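Local coordinates for xylose isomerase domain protein (Alicyclobacillus acidocaldarius subsp. acidocaldarius, PDB 3U0H) that probably acts as an isomerase, built on a xylose isomerase-like TIM barrel, at residues A[164-169]-A[174-179]; A[157-162]-A[191-196]; A[126-131]-A[136-141]; A[199-204]-A[236-241]. All coordinates share one frame; numbering follows the deposited sequence.

Contact 1: residues A[164-169]-A[174-179]; sequences TFWEAI and VGALVD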
# COMPACT_ATOMS: atom_id res chain seq x y z
N THR A 164 -16.27 -12.58 -0.52
CA THR A 164 -15.81 -12.13 -1.85
C THR A 164 -15.70 -10.59 -1.83
O THR A 164 -14.80 -10.02 -2.42
CB THR A 164 -16.70 -12.58 -2.99
OG1 THR A 164 -17.98 -11.91 -2.86
CG2 THR A 164 -16.90 -14.14 -2.94
N PHE A 165 -16.53 -9.92 -1.06
CA PHE A 165 -16.55 -8.44 -1.07
C PHE A 165 -15.30 -7.88 -0.39
O PHE A 165 -14.76 -6.89 -0.87
CB PHE A 165 -17.84 -7.91 -0.49
CG PHE A 165 -18.00 -6.40 -0.55
CD1 PHE A 165 -17.84 -5.70 -1.73
CD2 PHE A 165 -18.37 -5.70 0.58
CE1 PHE A 165 -18.00 -4.35 -1.78
CE2 PHE A 165 -18.51 -4.32 0.53
CZ PHE A 165 -18.33 -3.65 -0.66
N TRP A 166 -14.78 -8.58 0.63
CA TRP A 166 -13.43 -8.31 1.16
C TRP A 166 -12.35 -8.16 0.13
O TRP A 166 -11.46 -7.38 0.27
CB TRP A 166 -12.99 -9.38 2.18
CG TRP A 166 -13.85 -9.46 3.41
CD1 TRP A 166 -14.72 -8.48 3.92
CD2 TRP A 166 -13.90 -10.55 4.38
NE1 TRP A 166 -15.30 -8.89 5.07
CE2 TRP A 166 -14.90 -10.17 5.37
CE3 TRP A 166 -13.31 -11.81 4.46
CZ2 TRP A 166 -15.24 -11.00 6.44
CZ3 TRP A 166 -13.66 -12.64 5.54
CH2 TRP A 166 -14.59 -12.22 6.52
N GLU A 167 -12.40 -8.91 -0.92
CA GLU A 167 -11.38 -8.80 -1.96
C GLU A 167 -11.49 -7.46 -2.70
O GLU A 167 -10.52 -6.89 -3.06
CB GLU A 167 -11.57 -9.94 -2.98
CG GLU A 167 -11.41 -11.36 -2.43
CD GLU A 167 -11.63 -12.47 -3.49
OE1 GLU A 167 -11.29 -12.27 -4.70
OE2 GLU A 167 -12.15 -13.55 -3.11
N ALA A 168 -12.72 -6.98 -2.90
CA ALA A 168 -12.91 -5.70 -3.63
C ALA A 168 -12.29 -4.58 -2.80
O ALA A 168 -11.57 -3.73 -3.31
CB ALA A 168 -14.41 -5.44 -3.89
N ILE A 169 -12.56 -4.64 -1.49
CA ILE A 169 -12.15 -3.62 -0.55
C ILE A 169 -10.61 -3.63 -0.44
O ILE A 169 -9.99 -2.58 -0.44
CB ILE A 169 -12.78 -3.86 0.89
CG1 ILE A 169 -14.35 -3.85 0.85
CG2 ILE A 169 -12.21 -2.83 1.86
CD1 ILE A 169 -15.08 -4.40 2.12
N VAL A 174 -10.51 -5.69 7.69
CA VAL A 174 -11.97 -5.75 7.47
C VAL A 174 -12.48 -7.15 7.63
O VAL A 174 -11.96 -8.07 7.02
CB VAL A 174 -12.41 -5.16 6.10
CG1 VAL A 174 -13.93 -5.21 5.89
CG2 VAL A 174 -11.97 -3.70 6.05
N GLY A 175 -13.51 -7.29 8.49
CA GLY A 175 -14.10 -8.59 8.76
C GLY A 175 -15.61 -8.54 8.84
O GLY A 175 -16.25 -7.80 8.11
N ALA A 176 -16.16 -9.30 9.75
CA ALA A 176 -17.57 -9.46 9.83
C ALA A 176 -18.14 -9.04 11.20
O ALA A 176 -17.56 -9.26 12.26
CB ALA A 176 -17.94 -10.94 9.48
N LEU A 177 -19.32 -8.44 11.16
CA LEU A 177 -20.19 -8.37 12.36
C LEU A 177 -21.12 -9.54 12.08
O LEU A 177 -21.82 -9.51 11.09
CB LEU A 177 -20.97 -7.03 12.40
CG LEU A 177 -21.70 -6.59 13.70
CD1 LEU A 177 -22.35 -5.21 13.50
CD2 LEU A 177 -22.80 -7.59 14.07
N VAL A 178 -21.13 -10.53 12.95
CA VAL A 178 -21.93 -11.68 12.76
C VAL A 178 -23.15 -11.62 13.67
O VAL A 178 -23.04 -11.71 14.89
CB VAL A 178 -21.13 -12.97 13.12
CG1 VAL A 178 -22.02 -14.19 12.88
CG2 VAL A 178 -19.84 -13.06 12.32
N ASP A 179 -24.33 -11.56 13.07
CA ASP A 179 -25.61 -11.49 13.82
C ASP A 179 -26.34 -12.83 13.71
O ASP A 179 -26.44 -13.32 12.61
CB ASP A 179 -26.43 -10.39 13.17
CG ASP A 179 -27.72 -10.08 13.93
OD1 ASP A 179 -28.44 -11.04 14.33
OD2 ASP A 179 -28.01 -8.84 14.07

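Contact 2: residues A[157-162]-A[191-196]; sequences QSLADL and DDLAQL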
# COMPACT_ATOMS: atom_id res chain seq x y z
N GLN A 157 -25.72 -11.12 0.81
CA GLN A 157 -26.83 -11.81 1.53
C GLN A 157 -26.38 -12.92 2.43
O GLN A 157 -27.21 -13.67 3.00
CB GLN A 157 -27.84 -12.35 0.53
CG GLN A 157 -28.53 -11.22 -0.22
CD GLN A 157 -29.32 -11.68 -1.41
OE1 GLN A 157 -29.56 -12.87 -1.60
NE2 GLN A 157 -29.76 -10.72 -2.20
N SER A 158 -25.07 -12.95 2.67
CA SER A 158 -24.46 -14.05 3.37
C SER A 158 -22.99 -13.80 3.64
O SER A 158 -22.35 -12.95 3.01
CB SER A 158 -24.53 -15.31 2.51
OG SER A 158 -23.58 -15.19 1.42
N LEU A 159 -22.46 -14.58 4.57
CA LEU A 159 -21.06 -14.56 4.86
C LEU A 159 -20.20 -14.89 3.64
O LEU A 159 -19.19 -14.25 3.44
CB LEU A 159 -20.78 -15.56 5.98
CG LEU A 159 -19.31 -15.70 6.33
CD1 LEU A 159 -18.79 -14.28 6.73
CD2 LEU A 159 -19.10 -16.77 7.42
N ALA A 160 -20.58 -15.88 2.86
CA ALA A 160 -19.83 -16.26 1.61
C ALA A 160 -19.76 -15.06 0.66
O ALA A 160 -18.72 -14.74 0.11
CB ALA A 160 -20.46 -17.50 0.88
N ASP A 161 -20.88 -14.37 0.49
CA ASP A 161 -20.89 -13.14 -0.31
C ASP A 161 -19.93 -12.08 0.27
O ASP A 161 -19.14 -11.47 -0.46
CB ASP A 161 -22.29 -12.50 -0.35
CG ASP A 161 -23.30 -13.29 -1.17
OD1 ASP A 161 -22.94 -14.31 -1.77
OD2 ASP A 161 -24.48 -12.87 -1.14
N LEU A 162 -20.07 -11.84 1.58
CA LEU A 162 -19.22 -10.88 2.25
C LEU A 162 -17.74 -11.17 2.05
O LEU A 162 -16.95 -10.23 1.87
CB LEU A 162 -19.52 -10.80 3.74
CG LEU A 162 -18.66 -9.79 4.55
CD1 LEU A 162 -18.77 -8.38 4.00
CD2 LEU A 162 -19.06 -9.80 6.06
N ASP A 191 -20.19 -24.53 11.22
CA ASP A 191 -18.86 -24.63 10.59
C ASP A 191 -18.52 -23.40 9.72
O ASP A 191 -17.36 -23.13 9.49
CB ASP A 191 -18.66 -25.94 9.74
CG ASP A 191 -18.78 -27.23 10.57
OD1 ASP A 191 -18.71 -27.16 11.82
OD2 ASP A 191 -18.91 -28.32 9.96
N ASP A 192 -19.52 -22.70 9.20
CA ASP A 192 -19.24 -21.48 8.45
C ASP A 192 -18.51 -20.44 9.32
O ASP A 192 -17.58 -19.74 8.86
CB ASP A 192 -20.53 -20.90 7.87
CG ASP A 192 -21.14 -21.80 6.81
OD1 ASP A 192 -20.43 -22.11 5.82
OD2 ASP A 192 -22.32 -22.19 6.97
N LEU A 193 -18.90 -20.42 10.59
CA LEU A 193 -18.38 -19.50 11.57
C LEU A 193 -17.13 -20.02 12.19
O LEU A 193 -16.22 -19.25 12.43
CB LEU A 193 -19.42 -19.25 12.64
CG LEU A 193 -20.76 -18.76 12.13
CD1 LEU A 193 -21.72 -18.57 13.30
CD2 LEU A 193 -20.61 -17.47 11.34
N ALA A 194 -17.05 -21.33 12.47
CA ALA A 194 -15.83 -21.92 13.02
C ALA A 194 -14.59 -21.79 12.10
O ALA A 194 -13.46 -21.82 12.58
CB ALA A 194 -16.03 -23.40 13.38
N GLN A 195 -14.79 -21.67 10.80
CA GLN A 195 -13.66 -21.70 9.90
C GLN A 195 -13.15 -20.31 9.64
O GLN A 195 -12.23 -20.14 8.88
CB GLN A 195 -14.07 -22.44 8.64
CG GLN A 195 -13.96 -23.98 8.88
CD GLN A 195 -14.97 -24.82 8.10
OE1 GLN A 195 -15.67 -24.29 7.21
NE2 GLN A 195 -15.10 -26.12 8.44
N LEU A 196 -13.80 -19.28 10.22
CA LEU A 196 -13.30 -17.88 10.11
C LEU A 196 -12.04 -17.63 10.92
O LEU A 196 -11.97 -18.01 12.07
CB LEU A 196 -14.32 -16.87 10.61
CG LEU A 196 -15.49 -16.60 9.70
CD1 LEU A 196 -16.42 -15.69 10.46
CD2 LEU A 196 -15.01 -16.00 8.38

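Contact 3: residues A[126-131]-A[136-141]; sequences QVAVEL and MRVGLE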
# COMPACT_ATOMS: atom_id res chain seq x y z
N GLN A 126 -11.14 3.20 2.31
CA GLN A 126 -10.72 4.49 2.90
C GLN A 126 -11.05 4.52 4.41
O GLN A 126 -10.24 4.95 5.21
CB GLN A 126 -11.34 5.66 2.16
CG GLN A 126 -10.74 5.92 0.77
CD GLN A 126 -11.43 7.08 0.04
OE1 GLN A 126 -12.65 7.16 -0.02
NE2 GLN A 126 -10.66 7.97 -0.50
N VAL A 127 -12.21 4.05 4.80
CA VAL A 127 -12.55 4.02 6.21
C VAL A 127 -11.58 3.11 6.96
O VAL A 127 -11.04 3.51 7.99
CB VAL A 127 -13.99 3.61 6.40
CG1 VAL A 127 -14.31 3.25 7.87
CG2 VAL A 127 -14.90 4.75 5.94
N ALA A 128 -11.34 1.91 6.42
CA ALA A 128 -10.50 0.93 7.08
C ALA A 128 -9.09 1.46 7.22
O ALA A 128 -8.47 1.28 8.23
CB ALA A 128 -10.46 -0.34 6.26
N VAL A 129 -8.59 2.11 6.18
CA VAL A 129 -7.28 2.73 6.22
C VAL A 129 -7.15 3.82 7.29
O VAL A 129 -6.13 3.85 7.99
CB VAL A 129 -6.87 3.29 4.85
CG1 VAL A 129 -5.62 4.19 4.95
CG2 VAL A 129 -6.66 2.13 3.87
N GLU A 130 -8.17 4.65 7.51
CA GLU A 130 -8.06 5.69 8.55
C GLU A 130 -7.95 5.00 9.90
O GLU A 130 -7.48 5.61 10.87
CB GLU A 130 -9.27 6.66 8.59
CG GLU A 130 -9.34 7.61 7.41
CD GLU A 130 -8.06 8.41 7.31
OE1 GLU A 130 -7.64 8.95 8.35
OE2 GLU A 130 -7.45 8.46 6.24
N LEU A 131 -8.34 3.74 9.96
CA LEU A 131 -8.39 3.08 11.28
C LEU A 131 -7.16 2.20 11.58
O LEU A 131 -6.97 1.74 12.71
CB LEU A 131 -9.70 2.29 11.45
CG LEU A 131 -11.01 3.10 11.51
CD1 LEU A 131 -12.17 2.11 11.34
CD2 LEU A 131 -11.19 3.86 12.83
N MSE A 136 -7.72 -0.72 14.93
CA MSE A 136 -9.14 -1.03 14.99
C MSE A 136 -9.56 -1.74 13.71
O MSE A 136 -8.98 -1.55 12.60
CB MSE A 136 -9.93 0.23 15.28
CG MSE A 136 -9.85 0.75 16.73
SE MSE A 136 -10.70 2.51 16.95
CE MSE A 136 -12.44 2.05 17.72
N ARG A 137 -10.52 -2.61 13.85
CA ARG A 137 -11.03 -3.32 12.69
C ARG A 137 -12.44 -2.87 12.35
O ARG A 137 -13.20 -2.42 13.23
CB ARG A 137 -11.01 -4.83 12.92
CG ARG A 137 -9.63 -5.51 12.98
CD ARG A 137 -9.69 -6.88 13.69
NE ARG A 137 -10.10 -6.72 15.09
CZ ARG A 137 -10.87 -7.54 15.78
NH1 ARG A 137 -11.37 -8.63 15.26
NH2 ARG A 137 -11.15 -7.25 17.01
N VAL A 138 -12.76 -3.01 11.06
CA VAL A 138 -14.06 -2.78 10.50
C VAL A 138 -14.78 -4.13 10.38
O VAL A 138 -14.30 -5.08 9.80
CB VAL A 138 -13.94 -2.10 9.11
CG1 VAL A 138 -15.33 -1.88 8.43
CG2 VAL A 138 -13.19 -0.79 9.25
N GLY A 139 -15.93 -4.22 10.99
CA GLY A 139 -16.77 -5.38 10.77
C GLY A 139 -18.01 -4.96 10.00
O GLY A 139 -18.69 -3.97 10.32
N LEU A 140 -18.28 -5.70 8.95
CA LEU A 140 -19.36 -5.40 8.04
C LEU A 140 -20.42 -6.43 8.34
O LEU A 140 -20.16 -7.63 8.31
CB LEU A 140 -18.86 -5.54 6.59
CG LEU A 140 -17.82 -4.55 6.17
CD1 LEU A 140 -17.35 -4.67 4.72
CD2 LEU A 140 -18.30 -3.11 6.42
N GLU A 141 -21.60 -5.97 8.68
CA GLU A 141 -22.73 -6.83 8.88
C GLU A 141 -23.43 -7.29 7.59
O GLU A 141 -24.13 -6.50 6.97
CB GLU A 141 -23.73 -6.14 9.81
CG GLU A 141 -24.90 -7.04 10.20
CD GLU A 141 -25.86 -6.34 11.17
OE1 GLU A 141 -25.68 -5.15 11.52
OE2 GLU A 141 -26.81 -7.01 11.60

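Contact 4: residues A[199-204]-A[236-241]; sequences EKVVYV and RGLYLA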
# COMPACT_ATOMS: atom_id res chain seq x y z
N GLU A 199 -9.65 -12.99 13.84
CA GLU A 199 -9.59 -11.57 13.70
C GLU A 199 -10.71 -11.11 12.75
O GLU A 199 -11.03 -9.92 12.72
CB GLU A 199 -8.23 -11.09 13.19
CG GLU A 199 -7.90 -11.50 11.75
CD GLU A 199 -7.18 -12.83 11.71
OE1 GLU A 199 -7.15 -13.47 12.80
OE2 GLU A 199 -6.62 -13.18 10.64
N LYS A 200 -11.32 -12.05 12.03
CA LYS A 200 -12.44 -11.69 11.13
C LYS A 200 -13.82 -11.64 11.80
O LYS A 200 -14.77 -11.03 11.25
CB LYS A 200 -12.47 -12.61 9.95
CG LYS A 200 -11.24 -12.46 9.10
CD LYS A 200 -11.24 -11.17 8.32
CE LYS A 200 -10.12 -11.18 7.25
NZ LYS A 200 -9.07 -10.17 7.63
N VAL A 201 -13.92 -12.18 13.02
CA VAL A 201 -15.10 -11.97 13.86
C VAL A 201 -14.86 -10.70 14.72
O VAL A 201 -14.14 -10.73 15.77
CB VAL A 201 -15.41 -13.17 14.74
CG1 VAL A 201 -16.79 -12.98 15.39
CG2 VAL A 201 -15.38 -14.47 13.95
N VAL A 202 -15.42 -9.58 14.25
CA VAL A 202 -15.16 -8.26 14.80
C VAL A 202 -16.14 -8.00 15.94
O VAL A 202 -15.74 -7.45 16.95
CB VAL A 202 -15.28 -7.18 13.71
CG1 VAL A 202 -15.06 -5.77 14.27
CG2 VAL A 202 -14.28 -7.44 12.55
N TYR A 203 -17.42 -8.35 15.76
CA TYR A 203 -18.43 -8.06 16.73
C TYR A 203 -19.61 -8.98 16.45
O TYR A 203 -19.76 -9.50 15.37
CB TYR A 203 -18.78 -6.54 16.67
CG TYR A 203 -19.75 -5.97 17.72
CD1 TYR A 203 -19.59 -6.23 19.08
CD2 TYR A 203 -20.81 -5.13 17.34
CE1 TYR A 203 -20.48 -5.73 20.01
CE2 TYR A 203 -21.69 -4.58 18.29
CZ TYR A 203 -21.52 -4.89 19.61
OH TYR A 203 -22.37 -4.38 20.57
N VAL A 204 -20.41 -9.23 17.47
CA VAL A 204 -21.38 -10.29 17.41
C VAL A 204 -22.72 -9.80 17.94
O VAL A 204 -22.77 -9.09 18.96
CB VAL A 204 -20.89 -11.50 18.22
CG1 VAL A 204 -21.97 -12.57 18.28
CG2 VAL A 204 -19.59 -12.01 17.58
N ARG A 236 -20.96 -21.49 19.73
CA ARG A 236 -19.89 -22.42 19.81
C ARG A 236 -18.99 -22.13 18.60
O ARG A 236 -17.78 -22.05 18.74
CB ARG A 236 -20.40 -23.85 19.81
CG ARG A 236 -19.31 -24.93 19.96
CD ARG A 236 -19.80 -26.29 19.46
NE ARG A 236 -20.95 -26.71 20.20
CZ ARG A 236 -22.07 -27.27 19.71
NH1 ARG A 236 -22.30 -27.48 18.42
NH2 ARG A 236 -22.99 -27.61 20.59
N GLY A 237 -19.59 -21.94 17.44
CA GLY A 237 -18.83 -21.74 16.22
C GLY A 237 -17.96 -20.50 16.37
O GLY A 237 -16.85 -20.52 15.98
N LEU A 238 -18.52 -19.44 16.95
CA LEU A 238 -17.82 -18.20 17.08
C LEU A 238 -16.68 -18.45 18.05
O LEU A 238 -15.52 -18.09 17.74
CB LEU A 238 -18.78 -17.08 17.56
CG LEU A 238 -19.73 -16.71 16.42
CD1 LEU A 238 -20.90 -15.84 16.86
CD2 LEU A 238 -18.89 -16.08 15.30
N TYR A 239 -16.99 -19.13 19.18
CA TYR A 239 -15.98 -19.52 20.14
C TYR A 239 -14.83 -20.33 19.52
O TYR A 239 -13.68 -20.07 19.86
CB TYR A 239 -16.55 -20.27 21.36
CG TYR A 239 -15.55 -20.43 22.52
CD1 TYR A 239 -15.34 -19.41 23.44
CD2 TYR A 239 -14.82 -21.60 22.68
CE1 TYR A 239 -14.42 -19.56 24.49
CE2 TYR A 239 -13.90 -21.76 23.72
CZ TYR A 239 -13.70 -20.74 24.61
OH TYR A 239 -12.79 -20.91 25.62
N LEU A 240 -15.11 -21.30 18.65
CA LEU A 240 -14.01 -22.11 18.05
C LEU A 240 -13.22 -21.28 17.00
O LEU A 240 -12.01 -21.44 16.82
CB LEU A 240 -14.53 -23.39 17.42
CG LEU A 240 -15.10 -24.44 18.34
CD1 LEU A 240 -15.94 -25.39 17.48
CD2 LEU A 240 -14.01 -25.19 19.13
N ALA A 241 -13.89 -20.36 16.32
CA ALA A 241 -13.19 -19.32 15.57
C ALA A 241 -12.12 -18.65 16.38
O ALA A 241 -11.08 -18.32 15.85
CB ALA A 241 -14.15 -18.29 15.06

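Contact 1: residues A[164-169]-A[174-179]
Trp-166 of helix 159-169 packs on Val-174, Gly-175 and Ala-176 at the start of strand 174-179, and Ile-169 joins it on Val-174, a buried helix-on-strand contact in the wall of the TIM barrel. A four-residue loop turns the chain, and helix and strand run at 144° to each other, roughly antiparallel. With Trp-166 CG anti to the carbonyl carbon (chi1 -62°), the indole reaches out to the strand, where Val-174 O stands 3.9 Å above one face of the Trp-166 ring, offset toward the rim. At the ring edge Trp-166 NE1 approaches Gly-175 O at 3.4 Å, a weak, bent hydrogen bond; that oxygen also serves Leu-140 in the neighbouring strand. Gly-175 presents bare backbone, and Trp-166 CZ2 lies 3.5 Å from Gly-175 CA, while the methyl CB of Ala-176 meets CZ2 at 4.1 Å. Val-174 CG1 is shared: Trp-166 CD1 touches it at 3.9 Å, and Ile-169 CD1, one turn along the helix, at 4.0 Å. Elsewhere on this helix Glu-167 forms a salt bridge with Arg-122 of the second subunit. Replacing Trp-166 by an alanine would probably open a gap over Gly-175 and Ala-176 and leave Val-174 CG1 with Ile-169 as its neighbour from this helix. The indole works mainly as a broad apolar cover, its single N-H adding a modest polar tie to the strand backbone.

Contact 2: residues A[157-162]-A[191-196]
Leu-159 meets Asp-192, Leu-193 and Leu-196, joining the beginning of helix 159-169 to the end of helix 190-194. Along the first segment, Gln-157 comes before the helix and gives its backbone N to Asp-161 OD2 at 2.9 Å. Ser-158 is the N-cap: its OG accepts from Asp-161 N at 3.0 Å in a nearly straight bond (168°), a role suited to a short hydroxyl side chain. Leu-159 follows the cap. Its CG lies anti to the backbone N (chi1 176°), and branch CD2 makes the nearest approach to each of the three partners. It sits 3.6 Å from Asp-192 O, with Leu-196 CD1 at 4.2 Å and Leu-193 CD2 at 4.3 Å from the same Leu-159 CD2. The carboxylate of Asp-192 is engaged elsewhere, OD2 accepting from His-189 N. Asp-161, gripped at both backbone N and carboxylate, fixes the first turn, and its OD1 forms a salt bridge with Arg-115 of the second subunit. Between the two segments the contact is van der Waals in kind, while Glu-188, just ahead of the second helix, adds a polar link to Leu-159 N: polar groups shape the helix start, and a leucine side chain bridges to the neighbouring helix.

Contact 3: residues A[126-131]-A[136-141]
Val-138, in strand 137-141, points toward helix 113-131 and forms the apolar centre of this contact, meeting Val-127, Ala-128 and Leu-131. One branch, CG2, does the work. With CG1 anti to the backbone N (chi1 178°), CG2 is left anti to the carbonyl carbon and faces the helix. The closest approach between side chains brings Leu-131 CD1 to 3.7 Å from Val-138 CG2, the two meeting at about a right angle. Ala-128 offers backbone as well as methyl: Val-138 CG2 is 3.9 Å from Ala-128 CA and 4.1 Å from its CB. Its small size leaves the backbone at Ala-128 within touch of Val-138 CG2, in keeping with helix and strand axes that approach to 8.3 Å. Val-127 CG1 completes the group at 4.4 Å from Val-138 CG2. Farther out, Leu-131 CB lies 4.4 Å from CB of Met-136, a selenomethionine whose longer end leads away from the helix; both residues also touch Ala-90 of helix 86-95. At the polar edge, Met-136 N donates to Leu-131 O over 3.4 Å, a long and weak bond although fairly straight (160°). Asn-173 reinforces this edge from outside the two segments, its ND2 bonding to both Ala-128 O and Met-136 O. Here a helix of the barrel's outer layer turns through a short loop into its next strand. The chemistry is divided accordingly: aliphatic side chains, mostly branched, fill the helix-strand interface, while backbone polar groups near the loop are tied by a weak direct bond and by an asparagine amide.

Contact 4: residues A[199-204]-A[236-241]
Leu-238 holds CG anti to its carbonyl carbon (chi1 -72°), which, with chi2 at 168°, sends one methyl to each of Val-201 and Val-204, valines that both have CG1 anti to the backbone N. The contact belongs to a beta-alpha-beta unit of the TIM barrel, in which strand 201-206 leads through helix 231-241 to strand 246-249. Strand and helix run at 148° to each other, close to antiparallel. Val-202 is turned out of the extended form (psi -43°), and the strand consequently presents residues three apart, Val-201 and Val-204, to the same helix. Leu-238 divides its branches between them. Leu-238 and Val-204 meet tip to tip, Leu-238 CD1 lying 3.7 Å from Val-204 CG1, while Leu-238 CD2 reaches Val-201 CG1, also at 3.7 Å, and lies 4.1 Å from Val-201 CG2. Beta-branched valines suit the strand and give short apolar side chains with little freedom to turn; leucine, with its fork farther from the backbone, can span both. A glycine in place of Leu-238 would probably leave a gap facing both valines and remove the main apolar tie between helix and strand. Tyr-243 also touches both valines, and nearby Glu-199 forms a salt bridge with Arg-91 of the third subunit. One turn after Leu-238, the compact Ala-241 faces the beginning of the strand, its CB resting 4.2 Å from Val-201 CG2.

In the fold
From the N terminus, contact 3 closes first, a short loop turning helix 113-131 back into strand 137-141. Contact 2 opens next at 157-162; before it closes at 191-196, contact 1 opens and closes within its span, tying helix 159-169 to strand 174-179. Contact 4 then follows in series, joining strand 201-206 to helix 231-241 across a longer excursion. No two contacts cross. Strands 137-141, 174-179 and 201-206 are consecutive in the parallel barrel, so contacts 3, 1 and 4 fix helices to three neighbouring staves. Contact 2 instead links two helices to each other, and Leu-196 touches Val-201 where contacts 2 and 4 meet.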